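PDB 2QEN: walker-Type ATPase from Pyrococcus abyssi, which binds ADP and magnesium and is probably an archaeal P-loop ATPase, though its cellular role is unknown. Local coordinates for residues Ser208-Phe211 with Leu212-Gly215; Val223-Asn226 with Glu227-Ala231; Ser112-Glu115 with Val116-Leu120; Phe155-Ala158 with Tyr159-Pro163; Glu322-Lys326 with Met327-Val331. The protein carries 1 engineered substitution. All coordinates share one frame; numbering follows the deposited sequence.

Contact 1: residues Ser208-Phe211 with Leu212-Gly215. With ADP (adenosine-5'-diphosphate), chain C.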
# COMPACT_ATOMS: atom_id res chain seq x y z
N SER A 208 -5.99 16.50 9.36
CA SER A 208 -7.19 16.26 8.54
C SER A 208 -7.99 17.53 8.23
O SER A 208 -8.35 17.78 7.08
CB SER A 208 -8.10 15.23 9.19
OG SER A 208 -7.42 14.01 9.37
N VAL A 209 -8.26 18.32 9.27
CA VAL A 209 -8.93 19.62 9.15
C VAL A 209 -8.17 20.56 8.22
O VAL A 209 -8.76 21.15 7.31
CB VAL A 209 -9.16 20.28 10.57
CG1 VAL A 209 -9.37 21.79 10.46
CG2 VAL A 209 -10.35 19.64 11.29
N GLU A 210 -6.86 20.67 8.44
CA GLU A 210 -5.98 21.47 7.58
C GLU A 210 -5.91 21.01 6.11
O GLU A 210 -5.82 21.84 5.19
CB GLU A 210 -4.58 21.54 8.18
CG GLU A 210 -3.82 22.78 7.77
CD GLU A 210 -4.70 24.01 7.73
OE1 GLU A 210 -5.04 24.53 8.83
OE2 GLU A 210 -5.06 24.44 6.60
N PHE A 211 -5.93 19.69 5.91
CA PHE A 211 -5.98 19.07 4.59
C PHE A 211 -7.21 19.56 3.82
O PHE A 211 -7.07 20.10 2.73
CB PHE A 211 -6.01 17.53 4.75
CG PHE A 211 -5.94 16.77 3.46
CD1 PHE A 211 -7.10 16.54 2.70
CD2 PHE A 211 -4.73 16.23 3.03
CE1 PHE A 211 -7.04 15.82 1.50
CE2 PHE A 211 -4.66 15.50 1.85
CZ PHE A 211 -5.83 15.30 1.07
N LEU A 212 -8.39 19.40 4.42
CA LEU A 212 -9.64 19.86 3.83
C LEU A 212 -9.67 21.37 3.60
O LEU A 212 -10.09 21.84 2.54
CB LEU A 212 -10.84 19.44 4.70
CG LEU A 212 -11.20 17.95 4.66
CD1 LEU A 212 -12.46 17.69 5.50
CD2 LEU A 212 -11.38 17.44 3.19
N LYS A 213 -9.22 22.12 4.60
CA LYS A 213 -9.11 23.57 4.50
C LYS A 213 -8.28 24.02 3.30
O LYS A 213 -8.73 24.89 2.55
CB LYS A 213 -8.53 24.15 5.80
CG LYS A 213 -9.58 24.30 6.89
CD LYS A 213 -9.00 24.85 8.21
CE LYS A 213 -8.40 26.24 8.04
NZ LYS A 213 -9.36 27.16 7.35
N ARG A 214 -7.10 23.43 3.11
CA ARG A 214 -6.25 23.73 1.96
C ARG A 214 -6.97 23.42 0.64
O ARG A 214 -6.97 24.25 -0.28
CB ARG A 214 -4.90 22.98 2.04
CG ARG A 214 -3.89 23.41 1.00
CD ARG A 214 -2.54 22.70 1.16
NE ARG A 214 -1.56 23.47 1.94
CZ ARG A 214 -0.32 23.07 2.19
NH1 ARG A 214 0.11 21.90 1.73
NH2 ARG A 214 0.51 23.83 2.90
N GLY A 215 -7.59 22.24 0.55
CA GLY A 215 -8.35 21.82 -0.63
C GLY A 215 -9.40 22.82 -1.10
O GLY A 215 -9.54 23.05 -2.30
PB ADP C . -2.08 3.50 -0.50
O1B ADP C . -1.54 3.72 0.89
O2B ADP C . -0.97 3.29 -1.51
O3B ADP C . -3.18 2.48 -0.63
PA ADP C . -2.55 5.95 -2.09
O1A ADP C . -1.16 6.54 -2.08
O2A ADP C . -3.12 5.38 -3.35
O3A ADP C . -2.77 4.91 -0.85
O5' ADP C . -3.50 7.14 -1.56
C5' ADP C . -4.92 7.13 -1.70
C4' ADP C . -5.35 8.47 -2.33
O4' ADP C . -5.37 9.51 -1.34
C3' ADP C . -4.41 9.00 -3.42
O3' ADP C . -4.79 8.60 -4.72
C2' ADP C . -4.58 10.48 -3.33
O2' ADP C . -5.89 10.74 -3.84
C1' ADP C . -4.78 10.71 -1.86
N9 ADP C . -3.60 11.03 -1.03
C8 ADP C . -2.90 10.14 -0.31
N7 ADP C . -1.92 10.75 0.41
C5 ADP C . -1.99 12.07 0.14
C6 ADP C . -1.26 13.28 0.55
N6 ADP C . -0.23 13.21 1.43
N1 ADP C . -1.66 14.47 0.04
C2 ADP C . -2.67 14.56 -0.84
N3 ADP C . -3.40 13.50 -1.24
C4 ADP C . -3.11 12.25 -0.80
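Val209 and Lys213 lie side by side on one face of a helix and point the same way. The apolar contact joins Val209 CG1 to Lys213 CD at 3.8 Å. Lys213 CG also lies 3.3 Å from Val209 O. The lysine chain then bends twice near its end. Leu212 and Phe211 meet more loosely, with CD2 and CD1 at 4.4 Å.

The charged groups do not pair across this turn. Glu210 reaches over to Lys213, but OE2 touches the carbon CB at 3.6 Å. Lys213 NZ stays 5.1 Å from Glu210 OE2. A weak, long ion pair links Glu210 to Arg217.

All of this belongs to helix 205-217 of the ATPase domain. Four successive i to i+4 bonds carry the backbone, from Leu212 N to Ser208 O through Gly215 N to Phe211 O. They are close to straight, with angles at the hydrogen of 164° to 174°. Ser208 OG turns back to the carbonyl of Asp204.

Phe211 takes the helix to the nucleotide. CG stands anti to the backbone N (chi1 -175°), which sends the ring off the helix toward adenine. Phe211 CE2 lies 3.5 Å from ADP C2, and ADP N1 sits in plane at the ring edge. Phe15 meets the same ring edge-to-face, and Phe203 meets it with the planes inclined. The main chain of Phe15 also hydrogen-bonds the ADP. On another side of the helix Leu212 packs on Phe245 of helix 239-252.

Contact 2: residues Val223-Asn226 with Glu227-Ala231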
# COMPACT_ATOMS: atom_id res chain seq x y z
N VAL A 223 -15.69 27.00 3.27
CA VAL A 223 -16.61 26.00 3.81
C VAL A 223 -16.72 26.19 5.32
O VAL A 223 -15.69 26.28 6.01
CB VAL A 223 -16.16 24.56 3.45
CG1 VAL A 223 -17.04 23.52 4.12
CG2 VAL A 223 -16.18 24.37 1.94
N PRO A 224 -17.96 26.28 5.84
CA PRO A 224 -18.14 26.55 7.28
C PRO A 224 -17.35 25.55 8.13
O PRO A 224 -17.19 24.38 7.76
CB PRO A 224 -19.64 26.37 7.50
CG PRO A 224 -20.25 26.60 6.14
CD PRO A 224 -19.26 26.09 5.15
N GLU A 225 -16.85 26.05 9.27
CA GLU A 225 -15.99 25.30 10.18
C GLU A 225 -16.59 23.97 10.62
O GLU A 225 -15.91 22.94 10.59
CB GLU A 225 -15.67 26.14 11.42
CG GLU A 225 -14.60 25.52 12.29
CD GLU A 225 -14.35 26.27 13.57
OE1 GLU A 225 -15.01 27.30 13.82
OE2 GLU A 225 -13.48 25.81 14.35
N ASN A 226 -17.87 24.00 11.02
CA ASN A 226 -18.58 22.81 11.49
C ASN A 226 -18.77 21.70 10.44
O ASN A 226 -18.89 20.53 10.81
CB ASN A 226 -19.93 23.21 12.12
CG ASN A 226 -19.80 23.61 13.60
OD1 ASN A 226 -18.78 23.34 14.26
ND2 ASN A 226 -20.84 24.26 14.13
N GLU A 227 -18.80 22.05 9.15
CA GLU A 227 -18.92 21.07 8.08
C GLU A 227 -17.60 20.32 7.86
O GLU A 227 -17.59 19.12 7.58
CB GLU A 227 -19.37 21.73 6.76
CG GLU A 227 -20.81 22.29 6.77
CD GLU A 227 -21.20 22.92 5.43
OE1 GLU A 227 -20.66 22.51 4.38
OE2 GLU A 227 -22.06 23.84 5.44
N ILE A 228 -16.48 21.04 7.97
CA ILE A 228 -15.17 20.39 7.92
C ILE A 228 -14.95 19.49 9.15
O ILE A 228 -14.48 18.36 9.02
CB ILE A 228 -14.02 21.43 7.70
CG1 ILE A 228 -13.99 21.85 6.21
CG2 ILE A 228 -12.64 20.88 8.16
CD1 ILE A 228 -13.33 23.17 5.94
N GLU A 229 -15.34 19.96 10.34
CA GLU A 229 -15.29 19.13 11.55
C GLU A 229 -16.12 17.86 11.40
O GLU A 229 -15.65 16.77 11.72
CB GLU A 229 -15.74 19.92 12.78
CG GLU A 229 -14.94 21.18 13.00
CD GLU A 229 -14.86 21.59 14.45
OE1 GLU A 229 -15.89 22.06 15.00
OE2 GLU A 229 -13.75 21.45 15.03
N GLU A 230 -17.35 18.00 10.91
CA GLU A 230 -18.23 16.85 10.67
C GLU A 230 -17.65 15.87 9.64
O GLU A 230 -17.76 14.66 9.80
CB GLU A 230 -19.64 17.32 10.27
CG GLU A 230 -20.74 16.28 10.44
CD GLU A 230 -21.33 16.24 11.84
OE1 GLU A 230 -22.08 17.18 12.23
OE2 GLU A 230 -21.06 15.25 12.55
N ALA A 231 -17.03 16.37 8.58
CA ALA A 231 -16.41 15.48 7.58
C ALA A 231 -15.26 14.66 8.19
O ALA A 231 -15.11 13.48 7.89
CB ALA A 231 -15.94 16.28 6.38
O HOH W 1 -15.09 25.05 16.49
O HOH W 2 -22.12 20.18 11.84
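This is a helix N-terminus at the protein surface, where Val223 and Pro224 meet the first turn of helix 225-235. Pro224 is the N-cap residue. Its carbonyl O accepts from Glu227 N at 3.2 Å, with the donor above the carbonyl plane, and weakly from Ile228 N. The regular i to i+4 pattern follows with Glu229 N to Glu225 O at 3.0 Å.

Glu227 folds back over the loop. CG lies anti to the carbonyl carbon (chi1 -67°), and the chain runs extended to place OE2 3.4 Å from Pro224 CG. The Val223 side chain crosses it at about a right angle, with CG1 3.8 Å from Glu227 OE1. That oxygen is hydrogen-bonded to Tyr249 OH. Replacing Glu227 by an alanine would probably leave Tyr249 without this partner and uncover the proline ring. Val223 CB also meets Ile228 CD1 at 4.0 Å.

Glu225 and Glu229 bring like charges within 4.4 Å, OE2 to OE2. A water bridges the two carboxylates through weak bonds.

Ile228 and Val223 both rest on Phe216 of helix 205-217. Glu227 and Ala231 touch Phe255 of helix 255-280, and Ala231 reaches Phe245 of helix 239-252.

Contact 3: residues Ser112-Glu115 with Val116-Leu120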
# COMPACT_ATOMS: atom_id res chain seq x y z
N SER A 112 17.74 -13.21 -16.91
CA SER A 112 17.56 -13.55 -15.50
C SER A 112 17.34 -12.29 -14.66
O SER A 112 17.75 -11.19 -15.03
CB SER A 112 18.76 -14.35 -14.96
OG SER A 112 19.84 -13.52 -14.61
N LEU A 113 16.67 -12.46 -13.52
CA LEU A 113 16.45 -11.37 -12.59
C LEU A 113 17.75 -10.77 -12.07
O LEU A 113 17.87 -9.56 -11.92
CB LEU A 113 15.58 -11.84 -11.42
CG LEU A 113 14.11 -12.16 -11.70
CD1 LEU A 113 13.55 -12.80 -10.46
CD2 LEU A 113 13.32 -10.90 -12.07
N ARG A 114 18.71 -11.64 -11.79
CA ARG A 114 20.01 -11.24 -11.27
C ARG A 114 20.80 -10.37 -12.25
O ARG A 114 21.40 -9.38 -11.85
CB ARG A 114 20.80 -12.49 -10.93
CG ARG A 114 21.84 -12.29 -9.87
CD ARG A 114 21.79 -13.45 -8.89
NE ARG A 114 23.14 -13.75 -8.44
CZ ARG A 114 23.44 -14.49 -7.38
NH1 ARG A 114 22.50 -15.02 -6.61
NH2 ARG A 114 24.71 -14.69 -7.10
N GLU A 115 20.78 -10.76 -13.53
CA GLU A 115 21.35 -10.02 -14.67
C GLU A 115 20.83 -8.58 -14.72
O GLU A 115 21.61 -7.64 -14.80
CB GLU A 115 20.93 -10.75 -15.95
CG GLU A 115 21.75 -10.52 -17.20
CD GLU A 115 21.31 -11.46 -18.36
OE1 GLU A 115 20.40 -12.32 -18.16
OE2 GLU A 115 21.88 -11.33 -19.46
N VAL A 116 19.50 -8.44 -14.65
CA VAL A 116 18.82 -7.15 -14.65
C VAL A 116 19.21 -6.29 -13.46
O VAL A 116 19.51 -5.10 -13.61
CB VAL A 116 17.27 -7.35 -14.66
CG1 VAL A 116 16.52 -6.02 -14.38
CG2 VAL A 116 16.80 -8.00 -15.99
N PHE A 117 19.23 -6.90 -12.27
CA PHE A 117 19.56 -6.18 -11.05
C PHE A 117 21.01 -5.71 -10.98
O PHE A 117 21.27 -4.62 -10.47
CB PHE A 117 19.11 -6.96 -9.81
CG PHE A 117 17.65 -6.73 -9.45
CD1 PHE A 117 16.65 -6.85 -10.42
CD2 PHE A 117 17.28 -6.36 -8.16
CE1 PHE A 117 15.29 -6.62 -10.10
CE2 PHE A 117 15.92 -6.13 -7.83
CZ PHE A 117 14.93 -6.25 -8.80
N ARG A 118 21.93 -6.51 -11.52
CA ARG A 118 23.34 -6.13 -11.64
C ARG A 118 23.54 -4.89 -12.52
O ARG A 118 24.28 -3.98 -12.14
CB ARG A 118 24.19 -7.30 -12.17
CG ARG A 118 24.41 -8.42 -11.15
CD ARG A 118 25.47 -9.42 -11.65
NE ARG A 118 24.92 -10.29 -12.69
CZ ARG A 118 24.59 -11.57 -12.51
NH1 ARG A 118 24.79 -12.15 -11.32
NH2 ARG A 118 24.08 -12.28 -13.51
N GLU A 119 22.91 -4.86 -13.68
CA GLU A 119 22.91 -3.67 -14.53
C GLU A 119 22.34 -2.41 -13.85
O GLU A 119 22.88 -1.31 -14.02
CB GLU A 119 22.18 -3.94 -15.85
CG GLU A 119 22.93 -4.86 -16.80
CD GLU A 119 22.16 -5.16 -18.09
OE1 GLU A 119 21.59 -4.21 -18.68
OE2 GLU A 119 22.14 -6.34 -18.53
N LEU A 120 21.28 -2.57 -13.07
CA LEU A 120 20.68 -1.45 -12.32
C LEU A 120 21.59 -0.94 -11.20
O LEU A 120 21.62 0.26 -10.93
CB LEU A 120 19.32 -1.83 -11.74
CG LEU A 120 18.19 -2.06 -12.73
CD1 LEU A 120 16.92 -2.48 -11.98
CD2 LEU A 120 17.94 -0.83 -13.60
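Arg114 O has the shortest bond across this contact, accepting from Arg118 N at 2.9 Å. The side chain of Arg118 stays with the same carbonyl. Arg118 CG lies 3.2 Å from Arg114 O, and the oxygen sits over one face of the guanidinium, offset toward the rim. CG anti to the carbonyl carbon (chi1 -73°) and a bend at chi3 fold the arginine back along the helix toward its N-terminus.

The two arginines cross with their guanidinium planes 68° apart. Arg118 NH1 comes in at the edge of the Arg114 guanidinium, in its plane. The closest approach of Arg118 NH1 is to the aliphatic CG of Arg114, at 3.3 Å. Arg118 NH1 and Arg114 NE are 3.7 Å apart, so like charges are near each other. Arg114 also makes a cation-pi contact with Tyr157, whose ring belongs to helix 149-161.

Ser112 and Glu115 form a capping box at the start of helix 113-127. Glu115 N gives its hydrogen to Ser112 OG at 3.1 Å. In return Ser112 N donates to Glu115 OE1 at 3.1 Å, nearly straight at 172°. Glu115 has CG anti to its own N, and the extended chain beyond carries OE1 back to Ser112.

Val116 CG2 lies 3.5 Å from Ser112 O, and Leu113 O lies obliquely to the Phe117 ring. Leu113 and Phe117 pack on Leu154 of helix 149-161, while Phe117 also touches Val132 and Phe134 of strand 130-135.

Contact 4: residues Phe155-Ala158 with Tyr159-Pro163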
# COMPACT_ATOMS: atom_id res chain seq x y z
N PHE A 155 16.40 -10.68 -3.53
CA PHE A 155 16.52 -9.63 -2.51
C PHE A 155 17.74 -9.83 -1.57
O PHE A 155 18.37 -8.86 -1.16
CB PHE A 155 15.24 -9.50 -1.66
CG PHE A 155 14.00 -9.11 -2.44
CD1 PHE A 155 14.08 -8.37 -3.62
CD2 PHE A 155 12.73 -9.46 -1.95
CE1 PHE A 155 12.92 -8.02 -4.31
CE2 PHE A 155 11.57 -9.09 -2.63
CZ PHE A 155 11.66 -8.38 -3.80
N ALA A 156 18.02 -11.08 -1.22
CA ALA A 156 19.18 -11.42 -0.38
C ALA A 156 20.46 -11.09 -1.11
O ALA A 156 21.42 -10.60 -0.52
CB ALA A 156 19.15 -12.89 -0.01
N TYR A 157 20.48 -11.37 -2.41
CA TYR A 157 21.63 -11.05 -3.26
C TYR A 157 21.84 -9.54 -3.38
O TYR A 157 22.94 -9.05 -3.18
CB TYR A 157 21.46 -11.69 -4.64
CG TYR A 157 22.52 -11.27 -5.62
CD1 TYR A 157 23.84 -11.70 -5.48
CD2 TYR A 157 22.20 -10.44 -6.68
CE1 TYR A 157 24.80 -11.31 -6.38
CE2 TYR A 157 23.16 -10.06 -7.58
CZ TYR A 157 24.44 -10.49 -7.43
OH TYR A 157 25.37 -10.08 -8.35
N ALA A 158 20.79 -8.79 -3.68
CA ALA A 158 20.87 -7.33 -3.65
C ALA A 158 21.38 -6.80 -2.29
O ALA A 158 22.24 -5.92 -2.23
CB ALA A 158 19.53 -6.72 -4.02
N TYR A 159 20.84 -7.34 -1.20
CA TYR A 159 21.19 -6.93 0.17
C TYR A 159 22.69 -7.04 0.40
O TYR A 159 23.32 -6.09 0.87
CB TYR A 159 20.44 -7.81 1.19
CG TYR A 159 20.37 -7.23 2.59
CD1 TYR A 159 21.49 -7.25 3.44
CD2 TYR A 159 19.18 -6.67 3.07
CE1 TYR A 159 21.42 -6.70 4.73
CE2 TYR A 159 19.10 -6.13 4.35
CZ TYR A 159 20.23 -6.15 5.17
OH TYR A 159 20.16 -5.61 6.43
N ASP A 160 23.25 -8.20 0.07
CA ASP A 160 24.64 -8.50 0.38
C ASP A 160 25.64 -7.91 -0.61
O ASP A 160 26.74 -7.53 -0.22
CB ASP A 160 24.86 -10.02 0.42
CG ASP A 160 24.09 -10.71 1.52
OD1 ASP A 160 23.75 -10.09 2.56
OD2 ASP A 160 23.83 -11.92 1.36
N SER A 161 25.25 -7.83 -1.89
CA SER A 161 26.24 -7.67 -2.97
C SER A 161 26.03 -6.49 -3.91
O SER A 161 26.89 -6.23 -4.75
CB SER A 161 26.28 -8.94 -3.82
OG SER A 161 26.50 -10.05 -2.99
N LEU A 162 24.89 -5.81 -3.82
CA LEU A 162 24.61 -4.66 -4.69
C LEU A 162 24.47 -3.36 -3.88
O LEU A 162 23.35 -2.88 -3.65
CB LEU A 162 23.40 -4.97 -5.60
CG LEU A 162 23.48 -6.26 -6.47
CD1 LEU A 162 22.16 -6.55 -7.19
CD2 LEU A 162 24.67 -6.24 -7.48
N PRO A 163 25.61 -2.79 -3.41
CA PRO A 163 25.58 -1.63 -2.50
C PRO A 163 25.05 -0.33 -3.10
O PRO A 163 24.68 0.58 -2.36
CB PRO A 163 27.06 -1.46 -2.10
CG PRO A 163 27.84 -2.13 -3.19
CD PRO A 163 26.99 -3.26 -3.67
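Tyr157 and Leu162 cross obliquely at the C-terminal end of helix 149-161. CG of the tyrosine lies anti to the backbone N (chi1 173°), which carries the ring forward over the last turn. Two groups then meet it at a slant. Leu162 CD1 lies 3.7 Å from Tyr157 CE2, and Ser161 CB lies 3.8 Å from Tyr157 CE1. Leu162 has CG anti to the carbonyl carbon (chi1 -56°) with an otherwise extended chain. Leu162 CD1 thereby also reaches Ala158 CB, at 4.1 Å.

Tyr159 turns its ring off the helix, and its OH bonds to the carbonyl of Ile194. Tyr159 CB stays by the helix, 3.3 Å from Phe155 O. Asp160 folds toward its own turn, with Asp160 CG 3.4 Å from Ala156 O. Its carboxylate is held by a salt bridge to Arg193.

The backbone bonds persist to the end but change in shape. Ser161 N meets Tyr157 O at 2.9 Å. The last, Leu162 N to Ala158 O at 3.1 Å, comes from above the carbonyl plane. Leu162 is the first residue to leave helical geometry.

The helix is the crossover of a beta-alpha-beta unit between strands 130-135 and 165-171. Phe155 and Ala158 pack on Ile167 of the second strand, and Phe155 meets Phe134 of the first edge-to-face. Leu162 rests on Phe117 and Asn121 of helix 113-127.

Contact 5: residues Glu322-Lys326 with Met327-Val331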
# COMPACT_ATOMS: atom_id res chain seq x y z
N GLU A 322 -6.86 -13.72 13.05
CA GLU A 322 -5.44 -13.52 12.77
C GLU A 322 -5.18 -13.13 11.31
O GLU A 322 -4.40 -12.21 11.04
CB GLU A 322 -4.62 -14.74 13.17
CG GLU A 322 -4.08 -14.75 14.63
CD GLU A 322 -4.85 -13.86 15.64
OE1 GLU A 322 -5.99 -14.21 16.09
OE2 GLU A 322 -4.27 -12.82 16.02
N ASN A 323 -5.83 -13.82 10.37
CA ASN A 323 -5.76 -13.48 8.94
C ASN A 323 -6.26 -12.07 8.61
O ASN A 323 -5.62 -11.33 7.87
CB ASN A 323 -6.52 -14.51 8.12
CG ASN A 323 -5.79 -15.85 8.03
OD1 ASN A 323 -6.35 -16.84 7.55
ND2 ASN A 323 -4.54 -15.89 8.48
N LEU A 324 -7.41 -11.72 9.17
CA LEU A 324 -8.00 -10.38 9.06
C LEU A 324 -7.06 -9.28 9.56
O LEU A 324 -6.99 -8.20 8.96
CB LEU A 324 -9.31 -10.37 9.87
CG LEU A 324 -10.68 -10.31 9.17
CD1 LEU A 324 -10.71 -10.55 7.62
CD2 LEU A 324 -11.74 -11.10 9.93
N LYS A 325 -6.35 -9.56 10.65
CA LYS A 325 -5.30 -8.66 11.16
C LYS A 325 -4.09 -8.53 10.21
O LYS A 325 -3.59 -7.41 9.98
CB LYS A 325 -4.82 -9.15 12.53
CG LYS A 325 -5.83 -8.95 13.67
CD LYS A 325 -5.52 -9.87 14.88
CE LYS A 325 -4.36 -9.36 15.73
NZ LYS A 325 -4.05 -10.26 16.91
N LYS A 326 -3.63 -9.67 9.68
CA LYS A 326 -2.51 -9.74 8.74
C LYS A 326 -2.82 -9.06 7.41
O LYS A 326 -1.93 -8.53 6.73
CB LYS A 326 -2.13 -11.19 8.45
CG LYS A 326 -1.46 -11.94 9.60
CD LYS A 326 -1.22 -13.40 9.20
CE LYS A 326 -0.72 -14.26 10.36
NZ LYS A 326 0.77 -14.33 10.34
N MET A 327 -4.10 -9.12 7.02
CA MET A 327 -4.59 -8.42 5.84
C MET A 327 -4.85 -6.95 6.16
O MET A 327 -5.17 -6.17 5.28
CB MET A 327 -5.89 -9.08 5.35
CG MET A 327 -5.71 -10.23 4.33
SD MET A 327 -7.28 -11.12 4.10
CE MET A 327 -7.40 -11.18 2.34
N ASN A 328 -4.77 -6.59 7.45
CA ASN A 328 -5.02 -5.22 7.92
C ASN A 328 -6.47 -4.72 7.75
O ASN A 328 -6.70 -3.50 7.65
CB ASN A 328 -4.04 -4.25 7.25
CG ASN A 328 -3.31 -3.37 8.24
OD1 ASN A 328 -3.59 -3.38 9.44
ND2 ASN A 328 -2.35 -2.60 7.74
N TRP A 329 -7.44 -5.63 7.73
CA TRP A 329 -8.86 -5.22 7.78
C TRP A 329 -9.14 -4.70 9.18
O TRP A 329 -9.95 -3.79 9.37
CB TRP A 329 -9.81 -6.37 7.45
CG TRP A 329 -9.89 -6.65 5.97
CD1 TRP A 329 -9.19 -7.59 5.28
CD2 TRP A 329 -10.72 -5.99 5.01
NE1 TRP A 329 -9.52 -7.55 3.96
CE2 TRP A 329 -10.46 -6.59 3.75
CE3 TRP A 329 -11.67 -4.97 5.08
CZ2 TRP A 329 -11.10 -6.19 2.58
CZ3 TRP A 329 -12.32 -4.56 3.91
CH2 TRP A 329 -12.03 -5.18 2.68
N ILE A 330 -8.40 -5.27 10.14
CA ILE A 330 -8.70 -5.14 11.55
C ILE A 330 -7.45 -4.88 12.39
O ILE A 330 -6.36 -5.36 12.07
CB ILE A 330 -9.47 -6.42 12.00
CG1 ILE A 330 -10.88 -6.08 12.38
CG2 ILE A 330 -8.77 -7.28 13.03
CD1 ILE A 330 -11.75 -6.33 11.27
N VAL A 331 -7.62 -4.10 13.44
CA VAL A 331 -6.64 -3.97 14.51
C VAL A 331 -7.22 -4.60 15.80
O VAL A 331 -8.43 -4.45 16.08
CB VAL A 331 -6.26 -2.48 14.75
CG1 VAL A 331 -5.13 -2.37 15.70
CG2 VAL A 331 -5.85 -1.80 13.43
O HOH W 3 -3.78 -5.41 12.06
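The Trp329 indole is met obliquely by Leu324, whose CD1 lies 4.1 Å from Trp329 CD1. Outside this turn the indole touches Glu273 and Leu277 of helix 255-280.

Leu324 O gathers the chain as helix 314-326 ends. Trp329 N donates to it at 2.9 Å, nearly in line with the carbonyl, and Ile330 N adds a weak bond. Asn328 N makes another weak bond to Lys325 O. Asn328 has positive phi (66°), and the turn is a Schellman motif. It turns the chain into strand 330-333, within the part of the protein assigned to a winged helix-turn-helix family. A water lies within hydrogen-bonding distance of both Lys325 O and Ile330 O.

Lys325 meets Ile330 through its aliphatic part. Lys325 CG lies 3.4 Å from Ile330 CG2, tighter than usual for two carbons. Lys325 NZ forms a salt bridge to Glu322 OE2 at 2.7 Å, and a second one to Glu332. A bend at chi3 (77°) helps direct the chain toward Glu322. A leucine in place of Lys325 would probably leave both carboxylates without their shared cation.

Met327 CB lies 3.4 Å from Asn323 O, which also accepts from Met327 N at 2.8 Å. Lys326 NZ forms a salt bridge to Asp179, and Asn328 ND2 hydrogen-bonds the carbonyl of Ser172. Leu324 and Ile330 pack on Leu288 of helix 282-292, Met327 touches Leu176 of helix 174-181, and Val331 pairs with Lys338 of strand 336-339.

In the fold
Contacts 1 and 2 lie on successive helices that touch through Leu212, Ala231 and Ile228. Contacts 1, 3, 4 and 5 are partly buried; contact 2 is a surface contact rich in glutamates. Contact 1 faces adenine with an aromatic ring. Contacts 3 and 4 also form a touching pair, about 42 to 52 Å from the first two, centre to centre, on the opposite side of the chain's centre. There Tyr157 lies against Arg114 and Arg118. Contacts 2 and 3 start helices, one with proline and one with a capping box. Contacts 4 and 5 end them. Contact 5 lies in the winged helix-turn-helix part and leads into a strand.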